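Local atomic coordinates of putative peptide ABC-transport system periplasmic peptide-binding protein (Campylobacter jejuni, PDB entry 4OEV), a protein that binds nickel(II) ions outside the cytoplasm and probably delivers them to an ABC-type importer. Residues S201-E206 and G210-A215; L216-L221 and D341-S346; I233-S238 and H277-V282. All coordinates share one frame; numbering follows the deposited sequence.

Interaction 1: residues S201-E206 and G210-A215; sequences SIASAE and GKIDAA
Helix 200-208 meets the chain that leaves it in a local, partly buried turn, with Glu206 lying over Lys211 and Ile212 just before strand 214-216 begins. The turn hangs on one carbonyl. Glu206 O receives Lys211 N in the carbonyl plane at 2.9 Å, and Ile212 N reaches the same oxygen from above that plane at 3.3 Å. Two donors thus satisfy an acceptor at the last turn of the helix.

The side chains close over this turn. Ile212 has CG1 tucked between its backbone N and carbonyl carbon (chi1 58°), which swings the long branch under the helix: CG1 packs on Glu206 CB at 3.7 Å, and CD1 ends against Ala203 O at 3.6 Å. Its other branch, CG2, meets Glu206 OE1 at 3.6 Å. Glu206 itself runs extended past Lys211, its CD 4.0 Å from Lys211 CD, yet its carboxylate forms its salt bridge with Lys195, through OE1. Farther along, Ala203 CB and Ala215 CB touch at 3.9 Å, small enough to let the helix settle close to the strand, and Ile212 and Ala215 also pack on Ala10 of strand 6-11.

Gly210, with its positive phi, is the C-prime residue of a Schellman motif, the glycine-based ending that here turns helix 200-208 into the approach to strand 214-216.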
ATOM      1  N   SER A 201      19.761  -5.326  -2.419  1.00 41.17           N
ATOM      2  CA  SER A 201      21.102  -5.852  -2.664  1.00 42.00           C
ATOM      3  C   SER A 201      21.587  -6.553  -1.379  1.00 41.14           C
ATOM      4  O   SER A 201      22.342  -7.533  -1.413  1.00 37.58           O
ATOM      5  CB  SER A 201      22.059  -4.722  -3.103  1.00 43.96           C
ATOM      6  OG  SER A 201      22.306  -3.832  -2.026  1.00 44.70           O
ATOM      7  N   ILE A 202      21.134  -6.061  -0.226  1.00 42.92           N
ATOM      8  CA  ILE A 202      21.491  -6.691   1.038  1.00 46.22           C
ATOM      9  C   ILE A 202      20.664  -7.959   1.221  1.00 44.39           C
ATOM     10  O   ILE A 202      21.191  -8.980   1.637  1.00 45.24           O
ATOM     11  CB  ILE A 202      21.309  -5.717   2.232  1.00 55.88           C
ATOM     12  CG1 ILE A 202      22.348  -4.587   2.105  1.00 55.38           C
ATOM     13  CG2 ILE A 202      21.445  -6.456   3.590  1.00 45.15           C
ATOM     14  CD1 ILE A 202      22.436  -3.643   3.299  1.00 55.47           C
ATOM     15  N   ALA A 203      19.382  -7.899   0.864  1.00 44.20           N
ATOM     16  CA  ALA A 203      18.525  -9.085   0.896  1.00 42.69           C
ATOM     17  C   ALA A 203      19.102 -10.188   0.018  1.00 43.03           C
ATOM     18  O   ALA A 203      19.127 -11.347   0.387  1.00 44.12           O
ATOM     19  CB  ALA A 203      17.119  -8.740   0.399  1.00 37.56           C
ATOM     20  N   SER A 204      19.550  -9.788  -1.159  1.00 41.90           N
ATOM     21  CA  SER A 204      20.079 -10.708  -2.144  1.00 43.10           C
ATOM     22  C   SER A 204      21.254 -11.472  -1.547  1.00 43.29           C
ATOM     23  O   SER A 204      21.366 -12.725  -1.635  1.00 44.62           O
ATOM     24  CB  SER A 204      20.460  -9.884  -3.397  1.00 48.16           C
ATOM     25  OG  SER A 204      20.858 -10.722  -4.448  1.00 52.62           O
ATOM     26  N   ALA A 205      22.123 -10.730  -0.871  1.00 44.56           N
ATOM     27  CA  ALA A 205      23.323 -11.319  -0.266  1.00 45.05           C
ATOM     28  C   ALA A 205      22.980 -12.263   0.853  1.00 44.93           C
ATOM     29  O   ALA A 205      23.701 -13.227   1.108  1.00 43.93           O
ATOM     30  CB  ALA A 205      24.215 -10.253   0.254  1.00 44.52           C
ATOM     31  N   GLU A 206      21.931 -11.927   1.605  1.00 43.53           N
ATOM     32  CA  GLU A 206      21.567 -12.754   2.733  1.00 43.73           C
ATOM     33  C   GLU A 206      20.854 -14.020   2.271  1.00 43.60           C
ATOM     34  O   GLU A 206      20.926 -15.065   2.935  1.00 45.94           O
ATOM     35  CB  GLU A 206      20.737 -11.955   3.743  1.00 46.37           C
ATOM     36  CG  GLU A 206      21.601 -10.907   4.435  1.00 48.83           C
ATOM     37  CD  GLU A 206      21.104 -10.478   5.791  1.00 51.52           C
ATOM     38  OE1 GLU A 206      20.204 -11.135   6.364  1.00 53.48           O
ATOM     39  OE2 GLU A 206      21.639  -9.476   6.303  1.00 53.18           O
ATOM     40  N   GLY A 210      22.772 -17.628   3.205  1.00 50.80           N
ATOM     41  CA  GLY A 210      21.902 -18.425   4.059  1.00 53.34           C
ATOM     42  C   GLY A 210      21.423 -17.773   5.334  1.00 54.28           C
ATOM     43  O   GLY A 210      21.005 -18.460   6.269  1.00 52.89           O
ATOM     44  N   LYS A 211      21.474 -16.449   5.382  1.00 55.01           N
ATOM     45  CA  LYS A 211      21.002 -15.724   6.566  1.00 56.07           C
ATOM     46  C   LYS A 211      19.477 -15.543   6.589  1.00 53.23           C
ATOM     47  O   LYS A 211      18.875 -15.294   7.651  1.00 52.08           O
ATOM     48  CB  LYS A 211      21.691 -14.366   6.639  1.00 56.50           C
ATOM     49  CG  LYS A 211      23.042 -14.389   7.329  1.00 59.96           C
ATOM     50  CD  LYS A 211      23.828 -13.119   7.000  1.00 63.83           C
ATOM     51  CE  LYS A 211      24.954 -12.898   7.986  1.00 67.99           C
ATOM     52  NZ  LYS A 211      24.398 -12.044   9.079  1.00 70.82           N
ATOM     53  N   ILE A 212      18.852 -15.650   5.420  1.00 52.91           N
ATOM     54  CA  ILE A 212      17.393 -15.570   5.326  1.00 53.29           C
ATOM     55  C   ILE A 212      16.886 -16.617   4.342  1.00 52.28           C
ATOM     56  O   ILE A 212      17.635 -17.085   3.490  1.00 43.58           O
ATOM     57  CB  ILE A 212      16.890 -14.152   4.895  1.00 42.82           C
ATOM     58  CG1 ILE A 212      17.472 -13.745   3.561  1.00 42.67           C
ATOM     59  CG2 ILE A 212      17.253 -13.115   5.933  1.00 42.08           C
ATOM     60  CD1 ILE A 212      16.925 -12.334   3.039  1.00 41.40           C
ATOM     61  N   ASP A 213      15.609 -16.971   4.465  1.00 48.73           N
ATOM     62  CA  ASP A 213      14.980 -17.998   3.637  1.00 43.51           C
ATOM     63  C   ASP A 213      14.306 -17.456   2.406  1.00 42.03           C
ATOM     64  O   ASP A 213      14.102 -18.180   1.449  1.00 47.09           O
ATOM     65  CB  ASP A 213      13.905 -18.771   4.441  1.00 44.45           C
ATOM     66  CG  ASP A 213      14.503 -19.717   5.450  1.00 50.62           C
ATOM     67  OD1 ASP A 213      15.369 -20.526   5.054  1.00 51.03           O
ATOM     68  OD2 ASP A 213      14.068 -19.684   6.632  1.00 50.39           O
ATOM     69  N   ALA A 214      13.891 -16.201   2.469  1.00 40.87           N
ATOM     70  CA  ALA A 214      13.063 -15.593   1.416  1.00 40.58           C
ATOM     71  C   ALA A 214      13.112 -14.092   1.493  1.00 38.35           C
ATOM     72  O   ALA A 214      13.210 -13.539   2.592  1.00 38.95           O
ATOM     73  CB  ALA A 214      11.606 -16.056   1.534  1.00 42.40           C
ATOM     74  N   ALA A 215      12.978 -13.453   0.331  1.00 38.85           N
ATOM     75  CA  ALA A 215      12.868 -11.990   0.204  1.00 38.12           C
ATOM     76  C   ALA A 215      12.256 -11.634  -1.145  1.00 38.41           C
ATOM     77  O   ALA A 215      12.389 -12.407  -2.122  1.00 40.46           O
ATOM     78  CB  ALA A 215      14.211 -11.325   0.346  1.00 37.96           C
TER

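Interaction 2: residues L216-L221 and D341-S346; sequences LIDVSL and DPLRVS. With OXL (oxalate ion), chain D.
Asp218 OD1, lying 3.7 Å from Pro342 CG across the contact, is gripped twice by Ser220. The serine hydroxyl OG donates to the anti lone pair of OD1 at 2.8 Å, while Ser220 N comes to OD1 from above the carboxylate plane at 2.9 Å, closing an Asx turn. The two bonds fix the rotation of the carboxylate, so that its other oxygen is presented to the start of helix 342-357: Asp218 OD2 lies 3.5 Å from Leu343 CB. With CG trans to the backbone N (chi1 -169°), the aspartate slides past the proline ring, and Ser220 OG brushes the same Pro342 CG. Direct contact is therefore carboxylate and hydroxyl against aliphatic carbon, with no hydrogen bond between the two segments.

The polar link is made by a water. It donates to Asp218 OD2 and, at 2.7 Å, to Asp341 OD1, joining two carboxylates that would otherwise probably disfavour each other. Asp341 is the N-cap of the helix: OD1 also takes Leu343 N at 3.0 Å and, weakly, Arg344 N. Its OD2 takes Arg344 NE in a salt bridge; the oxygen lies in the guanidinium plane, whereas NE stands above the plane of the carboxylate. This second-shell carboxylate steadies an extended arginine whose far edge faces the oxalate, with NH1 donating to O3 and NH2 to O1, the latter at 2.7 Å; NH2 also bonds Leu381 O.

Leu343, buried, packs on Leu276 and on Leu460 of strand 454-467. The arrangement is an N-capped helix that offers an arginine to an anion, here in the oxalate pocket, which shares His26, His480 and His481 with the nickel site.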
ATOM      1  N   LEU A 216      11.603 -10.473  -1.237  1.00 33.91           N
ATOM      2  CA  LEU A 216      11.281  -9.947  -2.578  1.00 33.64           C
ATOM      3  C   LEU A 216      12.539  -9.276  -3.113  1.00 36.22           C
ATOM      4  O   LEU A 216      13.197  -8.508  -2.392  1.00 37.06           O
ATOM      5  CB  LEU A 216      10.145  -8.921  -2.571  1.00 34.33           C
ATOM      6  CG  LEU A 216       8.827  -9.432  -2.038  1.00 34.78           C
ATOM      7  CD1 LEU A 216       7.777  -8.250  -2.106  1.00 33.57           C
ATOM      8  CD2 LEU A 216       8.402 -10.616  -2.841  1.00 34.55           C
ATOM      9  N   ILE A 217      12.862  -9.567  -4.367  1.00 34.29           N
ATOM     10  CA  ILE A 217      14.108  -9.089  -4.984  1.00 35.71           C
ATOM     11  C   ILE A 217      13.878  -8.275  -6.266  1.00 36.80           C
ATOM     12  O   ILE A 217      13.221  -8.743  -7.209  1.00 38.38           O
ATOM     13  CB  ILE A 217      15.040 -10.278  -5.320  1.00 33.11           C
ATOM     14  CG1 ILE A 217      15.401 -11.051  -4.062  1.00 36.52           C
ATOM     15  CG2 ILE A 217      16.312  -9.777  -6.050  1.00 35.89           C
ATOM     16  CD1 ILE A 217      16.072 -10.207  -2.963  1.00 34.23           C
ATOM     17  N   ASP A 218      14.423  -7.061  -6.315  1.00 39.09           N
ATOM     18  CA  ASP A 218      14.292  -6.253  -7.527  1.00 39.20           C
ATOM     19  C   ASP A 218      14.767  -6.958  -8.798  1.00 37.89           C
ATOM     20  O   ASP A 218      15.759  -7.694  -8.790  1.00 33.93           O
ATOM     21  CB  ASP A 218      15.061  -4.952  -7.408  1.00 37.74           C
ATOM     22  CG  ASP A 218      14.717  -4.012  -8.530  1.00 38.91           C
ATOM     23  OD1 ASP A 218      15.561  -3.753  -9.407  1.00 37.10           O
ATOM     24  OD2 ASP A 218      13.562  -3.535  -8.536  1.00 35.87           O
ATOM     25  N   VAL A 219      14.057  -6.706  -9.894  1.00 39.24           N
ATOM     26  CA  VAL A 219      14.363  -7.324 -11.169  1.00 39.01           C
ATOM     27  C   VAL A 219      15.833  -7.073 -11.564  1.00 41.87           C
ATOM     28  O   VAL A 219      16.441  -7.906 -12.239  1.00 43.70           O
ATOM     29  CB  VAL A 219      13.379  -6.809 -12.262  1.00 45.89           C
ATOM     30  CG1 VAL A 219      13.534  -5.303 -12.474  1.00 45.33           C
ATOM     31  CG2 VAL A 219      13.582  -7.520 -13.556  1.00 47.41           C
ATOM     32  N   SER A 220      16.437  -5.992 -11.070  1.00 41.10           N
ATOM     33  CA  SER A 220      17.817  -5.668 -11.429  1.00 42.48           C
ATOM     34  C   SER A 220      18.825  -6.640 -10.833  1.00 43.04           C
ATOM     35  O   SER A 220      20.002  -6.663 -11.231  1.00 39.90           O
ATOM     36  CB  SER A 220      18.178  -4.257 -10.987  1.00 44.60           C
ATOM     37  OG  SER A 220      18.304  -4.181  -9.574  1.00 43.61           O
ATOM     38  N   LEU A 221      18.363  -7.453  -9.895  1.00 41.43           N
ATOM     39  CA  LEU A 221      19.245  -8.340  -9.164  1.00 40.74           C
ATOM     40  C   LEU A 221      18.932  -9.804  -9.388  1.00 40.33           C
ATOM     41  O   LEU A 221      19.615 -10.648  -8.832  1.00 40.65           O
ATOM     42  CB  LEU A 221      19.173  -8.025  -7.665  1.00 42.67           C
ATOM     43  CG  LEU A 221      19.720  -6.651  -7.284  1.00 44.75           C
ATOM     44  CD1 LEU A 221      19.184  -6.180  -5.937  1.00 45.14           C
ATOM     45  CD2 LEU A 221      21.248  -6.669  -7.272  1.00 47.30           C
ATOM     46  N   ASP A 341      16.244   1.840  -2.876  1.00 29.96           N
ATOM     47  CA  ASP A 341      15.432   1.166  -3.912  1.00 30.71           C
ATOM     48  C   ASP A 341      16.005   1.429  -5.321  1.00 30.03           C
ATOM     49  O   ASP A 341      15.816   2.534  -5.877  1.00 29.99           O
ATOM     50  CB  ASP A 341      13.991   1.629  -3.833  1.00 30.21           C
ATOM     51  CG  ASP A 341      13.050   0.817  -4.733  1.00 32.02           C
ATOM     52  OD1 ASP A 341      13.524   0.253  -5.749  1.00 35.65           O
ATOM     53  OD2 ASP A 341      11.831   0.751  -4.396  1.00 27.37           O
ATOM     54  N   PRO A 342      16.654   0.401  -5.910  1.00 34.60           N
ATOM     55  CA  PRO A 342      17.390   0.627  -7.152  1.00 33.73           C
ATOM     56  C   PRO A 342      16.447   0.967  -8.279  1.00 35.30           C
ATOM     57  O   PRO A 342      16.870   1.714  -9.172  1.00 32.80           O
ATOM     58  CB  PRO A 342      18.112  -0.696  -7.416  1.00 32.68           C
ATOM     59  CG  PRO A 342      17.231  -1.777  -6.733  1.00 29.23           C
ATOM     60  CD  PRO A 342      16.685  -1.025  -5.488  1.00 33.84           C
ATOM     61  N   LEU A 343      15.205   0.487  -8.211  1.00 36.29           N
ATOM     62  CA  LEU A 343      14.226   0.753  -9.256  1.00 34.73           C
ATOM     63  C   LEU A 343      13.876   2.236  -9.289  1.00 35.54           C
ATOM     64  O   LEU A 343      13.848   2.876 -10.360  1.00 33.36           O
ATOM     65  CB  LEU A 343      12.991  -0.103  -9.054  1.00 35.32           C
ATOM     66  CG  LEU A 343      11.889   0.162 -10.078  1.00 39.28           C
ATOM     67  CD1 LEU A 343      12.472   0.027 -11.477  1.00 41.65           C
ATOM     68  CD2 LEU A 343      10.799  -0.853  -9.895  1.00 40.08           C
ATOM     69  N   ARG A 344      13.680   2.799  -8.107  1.00 33.85           N
ATOM     70  CA  ARG A 344      13.301   4.210  -8.013  1.00 30.86           C
ATOM     71  C   ARG A 344      14.465   5.116  -8.369  1.00 32.30           C
ATOM     72  O   ARG A 344      14.265   6.142  -9.040  1.00 33.27           O
ATOM     73  CB  ARG A 344      12.769   4.531  -6.609  1.00 24.95           C
ATOM     74  CG  ARG A 344      11.706   3.562  -6.149  1.00 25.20           C
ATOM     75  CD  ARG A 344      10.896   4.166  -5.018  1.00 28.28           C
ATOM     76  NE  ARG A 344      10.067   3.222  -4.252  1.00 28.01           N
ATOM     77  CZ  ARG A 344       8.913   3.550  -3.648  1.00 32.17           C
ATOM     78  NH1 ARG A 344       8.235   2.656  -2.921  1.00 29.03           N
ATOM     79  NH2 ARG A 344       8.402   4.770  -3.799  1.00 31.78           N
ATOM     80  N   VAL A 345      15.681   4.763  -7.941  1.00 32.71           N
ATOM     81  CA  VAL A 345      16.864   5.514  -8.344  1.00 33.74           C
ATOM     82  C   VAL A 345      17.002   5.528  -9.866  1.00 35.47           C
ATOM     83  O   VAL A 345      17.264   6.598 -10.464  1.00 31.65           O
ATOM     84  CB  VAL A 345      18.171   4.931  -7.746  1.00 37.62           C
ATOM     85  CG1 VAL A 345      19.400   5.595  -8.399  1.00 39.53           C
ATOM     86  CG2 VAL A 345      18.158   5.063  -6.213  1.00 39.23           C
ATOM     87  N   SER A 346      16.834   4.358 -10.493  1.00 34.00           N
ATOM     88  CA  SER A 346      16.932   4.265 -11.953  1.00 37.67           C
ATOM     89  C   SER A 346      15.868   5.118 -12.613  1.00 35.68           C
ATOM     90  O   SER A 346      16.127   5.836 -13.564  1.00 30.55           O
ATOM     91  CB  SER A 346      16.804   2.820 -12.427  1.00 36.44           C
ATOM     92  OG  SER A 346      18.002   2.106 -12.143  1.00 37.56           O
TER
HETATM   93  C1  OXL D 502       5.900   5.029  -1.389  1.00 25.78           C
HETATM   94  C2  OXL D 502       4.857   5.480  -0.372  1.00 32.00           C
HETATM   95  O1  OXL D 502       6.330   5.772  -2.368  1.00 25.19           O
HETATM   96  O2  OXL D 502       4.819   6.700  -0.129  1.00 35.76           O
HETATM   97  O3  OXL D 502       6.368   3.887  -1.202  1.00 21.77           O
HETATM   98  O4  OXL D 502       4.163   4.647   0.322  1.00 26.96           O
HETATM   99  O   HOH W   1      12.884  -2.395  -6.042  1.00 33.08           O

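Interaction 3: residues I233-S238 and H277-V282; sequences ILREKS and HDYAFV
Arg235 leaves strand 231-236 toward Tyr279, and its CB already lies 3.7 Å from the phenolic OH. CG, set trans to the backbone N (chi1 170°), keeps beside that oxygen, which Ile233 CG2 approaches more loosely from two residues back along the strand. A bend at chi3 then turns the chain in over the ring: NE stands 3.9 Å from Tyr279 CZ, and the guanidinium carbon CZ comes to 3.7 Å from the ring centroid, 23° off the normal, in a cation-pi contact displaced toward the rim. The two planes are tilted 31° apart, which dips one corner, so NH2 sits only 3.0 Å from Tyr279 CE2.

The remaining nitrogen, NH1, is directed at Asp278 O, which lies at the guanidinium edge in its plane, at 3.4 Å, a straight but weak hydrogen bond. The stronger partner of NH1 is Asp461 of strand 454-467, whose carboxylate makes a salt bridge with it and also pairs with Lys237.

Tyr279 in turn packs on Asp461 and Ala463, and its backbone bonds to Asp461, so arginine and tyrosine both meet the long strand that pairs with strands 231-236 and 280-282. The face of the guanidinium serves the aromatic ring while NH1 serves oxygen acceptors; a surface cation is thereby held over the ring, tilted against it, and the charge pairing with Asp461 probably helps to keep it there.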
ATOM      1  N   ILE A 233      12.069 -18.911  -7.898  1.00 43.19           N
ATOM      2  CA  ILE A 233      11.610 -17.532  -8.115  1.00 40.13           C
ATOM      3  C   ILE A 233      10.146 -17.564  -8.518  1.00 41.66           C
ATOM      4  O   ILE A 233       9.807 -18.065  -9.583  1.00 45.42           O
ATOM      5  CB  ILE A 233      12.415 -16.811  -9.210  1.00 38.42           C
ATOM      6  CG1 ILE A 233      13.911 -16.871  -8.900  1.00 38.31           C
ATOM      7  CG2 ILE A 233      11.936 -15.367  -9.328  1.00 41.00           C
ATOM      8  CD1 ILE A 233      14.814 -16.463 -10.077  1.00 39.60           C
ATOM      9  N   LEU A 234       9.280 -17.053  -7.655  1.00 38.53           N
ATOM     10  CA  LEU A 234       7.858 -16.981  -7.924  1.00 42.45           C
ATOM     11  C   LEU A 234       7.510 -15.592  -8.422  1.00 40.42           C
ATOM     12  O   LEU A 234       7.739 -14.628  -7.687  1.00 40.13           O
ATOM     13  CB  LEU A 234       7.047 -17.249  -6.672  1.00 45.26           C
ATOM     14  CG  LEU A 234       6.607 -18.680  -6.456  1.00 54.47           C
ATOM     15  CD1 LEU A 234       6.002 -18.693  -5.086  1.00 56.16           C
ATOM     16  CD2 LEU A 234       5.618 -19.115  -7.525  1.00 57.23           C
ATOM     17  N   ARG A 235       6.969 -15.494  -9.638  1.00 42.21           N
ATOM     18  CA  ARG A 235       6.533 -14.204 -10.183  1.00 45.70           C
ATOM     19  C   ARG A 235       5.166 -13.880  -9.659  1.00 45.36           C
ATOM     20  O   ARG A 235       4.257 -14.682  -9.835  1.00 49.70           O
ATOM     21  CB  ARG A 235       6.463 -14.205 -11.704  1.00 49.87           C
ATOM     22  CG  ARG A 235       5.760 -12.936 -12.222  1.00 49.41           C
ATOM     23  CD  ARG A 235       5.615 -12.922 -13.727  1.00 51.83           C
ATOM     24  NE  ARG A 235       6.889 -12.970 -14.434  1.00 53.82           N
ATOM     25  CZ  ARG A 235       7.388 -11.970 -15.165  1.00 57.24           C
ATOM     26  NH1 ARG A 235       6.727 -10.828 -15.267  1.00 58.16           N
ATOM     27  NH2 ARG A 235       8.552 -12.116 -15.811  1.00 55.35           N
ATOM     28  N   GLU A 236       5.012 -12.728  -9.015  1.00 41.49           N
ATOM     29  CA  GLU A 236       3.717 -12.350  -8.412  1.00 42.73           C
ATOM     30  C   GLU A 236       3.177 -11.088  -9.091  1.00 43.75           C
ATOM     31  O   GLU A 236       3.919 -10.128  -9.263  1.00 43.89           O
ATOM     32  CB  GLU A 236       3.878 -12.121  -6.913  1.00 40.82           C
ATOM     33  CG  GLU A 236       4.483 -13.324  -6.208  1.00 42.37           C
ATOM     34  CD  GLU A 236       3.683 -13.752  -4.989  1.00 41.25           C
ATOM     35  OE1 GLU A 236       2.433 -13.661  -5.026  1.00 40.93           O
ATOM     36  OE2 GLU A 236       4.303 -14.181  -3.983  1.00 40.70           O
ATOM     37  N   LYS A 237       1.909 -11.115  -9.498  1.00 45.10           N
ATOM     38  CA  LYS A 237       1.246  -9.940 -10.071  1.00 44.03           C
ATOM     39  C   LYS A 237       0.933  -8.996  -8.938  1.00 41.48           C
ATOM     40  O   LYS A 237       0.863  -9.434  -7.798  1.00 38.25           O
ATOM     41  CB  LYS A 237      -0.043 -10.321 -10.807  1.00 45.69           C
ATOM     42  CG  LYS A 237       0.172 -11.126 -12.107  1.00 48.60           C
ATOM     43  CD  LYS A 237       0.779 -10.245 -13.229  1.00 64.57           C
ATOM     44  CE  LYS A 237       1.086 -11.032 -14.517  1.00 64.51           C
ATOM     45  NZ  LYS A 237       2.537 -10.957 -14.995  1.00 63.92           N
ATOM     46  N   SER A 238       0.765  -7.697  -9.216  1.00 40.01           N
ATOM     47  CA  SER A 238       0.415  -6.787  -8.120  1.00 38.28           C
ATOM     48  C   SER A 238      -0.367  -5.598  -8.628  1.00 36.27           C
ATOM     49  O   SER A 238      -0.308  -5.277  -9.813  1.00 37.31           O
ATOM     50  CB  SER A 238       1.651  -6.278  -7.393  1.00 35.10           C
ATOM     51  OG  SER A 238       2.105  -5.050  -7.975  1.00 34.48           O
ATOM     52  N   HIS A 277      12.347  -4.737 -17.820  1.00 65.77           N
ATOM     53  CA  HIS A 277      12.496  -6.046 -18.459  1.00 71.15           C
ATOM     54  C   HIS A 277      11.191  -6.808 -18.497  1.00 70.24           C
ATOM     55  O   HIS A 277      11.165  -8.011 -18.237  1.00 69.49           O
ATOM     56  CB  HIS A 277      13.552  -6.883 -17.739  1.00 75.06           C
ATOM     57  CG  HIS A 277      14.862  -6.181 -17.551  1.00 78.85           C
ATOM     58  ND1 HIS A 277      15.632  -5.742 -18.609  1.00 83.22           N
ATOM     59  CD2 HIS A 277      15.552  -5.865 -16.428  1.00 79.00           C
ATOM     60  CE1 HIS A 277      16.732  -5.172 -18.145  1.00 84.24           C
ATOM     61  NE2 HIS A 277      16.708  -5.237 -16.824  1.00 82.49           N
ATOM     62  N   ASP A 278      10.108  -6.088 -18.752  1.00 71.15           N
ATOM     63  CA  ASP A 278       8.769  -6.681 -18.819  1.00 77.45           C
ATOM     64  C   ASP A 278       8.347  -7.441 -17.516  1.00 66.28           C
ATOM     65  O   ASP A 278       7.575  -8.408 -17.541  1.00 67.84           O
ATOM     66  CB  ASP A 278       8.690  -7.578 -20.068  1.00 83.62           C
ATOM     67  CG  ASP A 278       8.876  -6.770 -21.375  1.00 87.94           C
ATOM     68  OD1 ASP A 278       8.255  -5.683 -21.492  1.00 87.51           O
ATOM     69  OD2 ASP A 278       9.659  -7.200 -22.266  1.00 90.79           O
ATOM     70  N   TYR A 279       8.912  -7.000 -16.391  1.00 61.74           N
ATOM     71  CA  TYR A 279       8.392  -7.301 -15.061  1.00 53.72           C
ATOM     72  C   TYR A 279       7.462  -6.166 -14.652  1.00 46.33           C
ATOM     73  O   TYR A 279       7.313  -5.840 -13.461  1.00 42.13           O
ATOM     74  CB  TYR A 279       9.527  -7.449 -14.064  1.00 52.44           C
ATOM     75  CG  TYR A 279       9.602  -8.824 -13.460  1.00 51.70           C
ATOM     76  CD1 TYR A 279       9.028  -9.075 -12.216  1.00 51.21           C
ATOM     77  CD2 TYR A 279      10.236  -9.870 -14.121  1.00 52.97           C
ATOM     78  CE1 TYR A 279       9.080 -10.335 -11.637  1.00 52.33           C
ATOM     79  CE2 TYR A 279      10.302 -11.151 -13.547  1.00 55.00           C
ATOM     80  CZ  TYR A 279       9.710 -11.371 -12.299  1.00 54.41           C
ATOM     81  OH  TYR A 279       9.755 -12.616 -11.703  1.00 56.90           O
ATOM     82  N   ALA A 280       6.835  -5.549 -15.650  1.00 47.10           N
ATOM     83  CA  ALA A 280       6.017  -4.351 -15.417  1.00 45.86           C
ATOM     84  C   ALA A 280       5.126  -4.059 -16.622  1.00 46.84           C
ATOM     85  O   ALA A 280       5.365  -4.584 -17.711  1.00 52.21           O
ATOM     86  CB  ALA A 280       6.908  -3.164 -15.113  1.00 43.59           C
ATOM     87  N   PHE A 281       4.107  -3.226 -16.436  1.00 42.50           N
ATOM     88  CA  PHE A 281       3.364  -2.738 -17.581  1.00 40.32           C
ATOM     89  C   PHE A 281       3.167  -1.232 -17.388  1.00 38.20           C
ATOM     90  O   PHE A 281       3.217  -0.726 -16.255  1.00 43.82           O
ATOM     91  CB  PHE A 281       2.032  -3.516 -17.828  1.00 46.24           C
ATOM     92  CG  PHE A 281       0.863  -3.200 -16.882  1.00 49.26           C
ATOM     93  CD1 PHE A 281       0.056  -2.062 -17.064  1.00 47.81           C
ATOM     94  CD2 PHE A 281       0.469  -4.133 -15.894  1.00 50.42           C
ATOM     95  CE1 PHE A 281      -1.049  -1.814 -16.207  1.00 47.46           C
ATOM     96  CE2 PHE A 281      -0.631  -3.912 -15.050  1.00 47.18           C
ATOM     97  CZ  PHE A 281      -1.391  -2.759 -15.196  1.00 48.06           C
ATOM     98  N   VAL A 282       3.057  -0.515 -18.506  1.00 40.70           N
ATOM     99  CA  VAL A 282       2.903   0.947 -18.452  1.00 37.51           C
ATOM    100  C   VAL A 282       1.645   1.327 -17.656  1.00 36.60           C
ATOM    101  O   VAL A 282       0.581   0.755 -17.902  1.00 39.95           O
ATOM    102  CB  VAL A 282       2.819   1.566 -19.844  1.00 38.97           C
ATOM    103  CG1 VAL A 282       2.595   3.099 -19.715  1.00 38.63           C
ATOM    104  CG2 VAL A 282       4.098   1.233 -20.659  1.00 41.13           C
TER

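All three contacts gather round the sheet of strand 454-467, with differing chemistry. Interaction 1 is partly buried, a short-range helix ending backed by aliphatic packing. Interaction 2, also partly buried, joins segments far apart in sequence through a water and carboxylate-to-aliphatic packing and reaches the oxalate; interaction 3 lies at the surface and relies on an arginine over an aromatic ring. Segment 216-221 is the common neighbour: Ile217 CD1 packs on Ala203 CB of interaction 1 at 3.8 Å, while Val219 CG2 touches His277 CD2 of interaction 3 at 3.9 Å. Interactions 1 and 3 do not touch, their nearest atoms being about 8 Å apart.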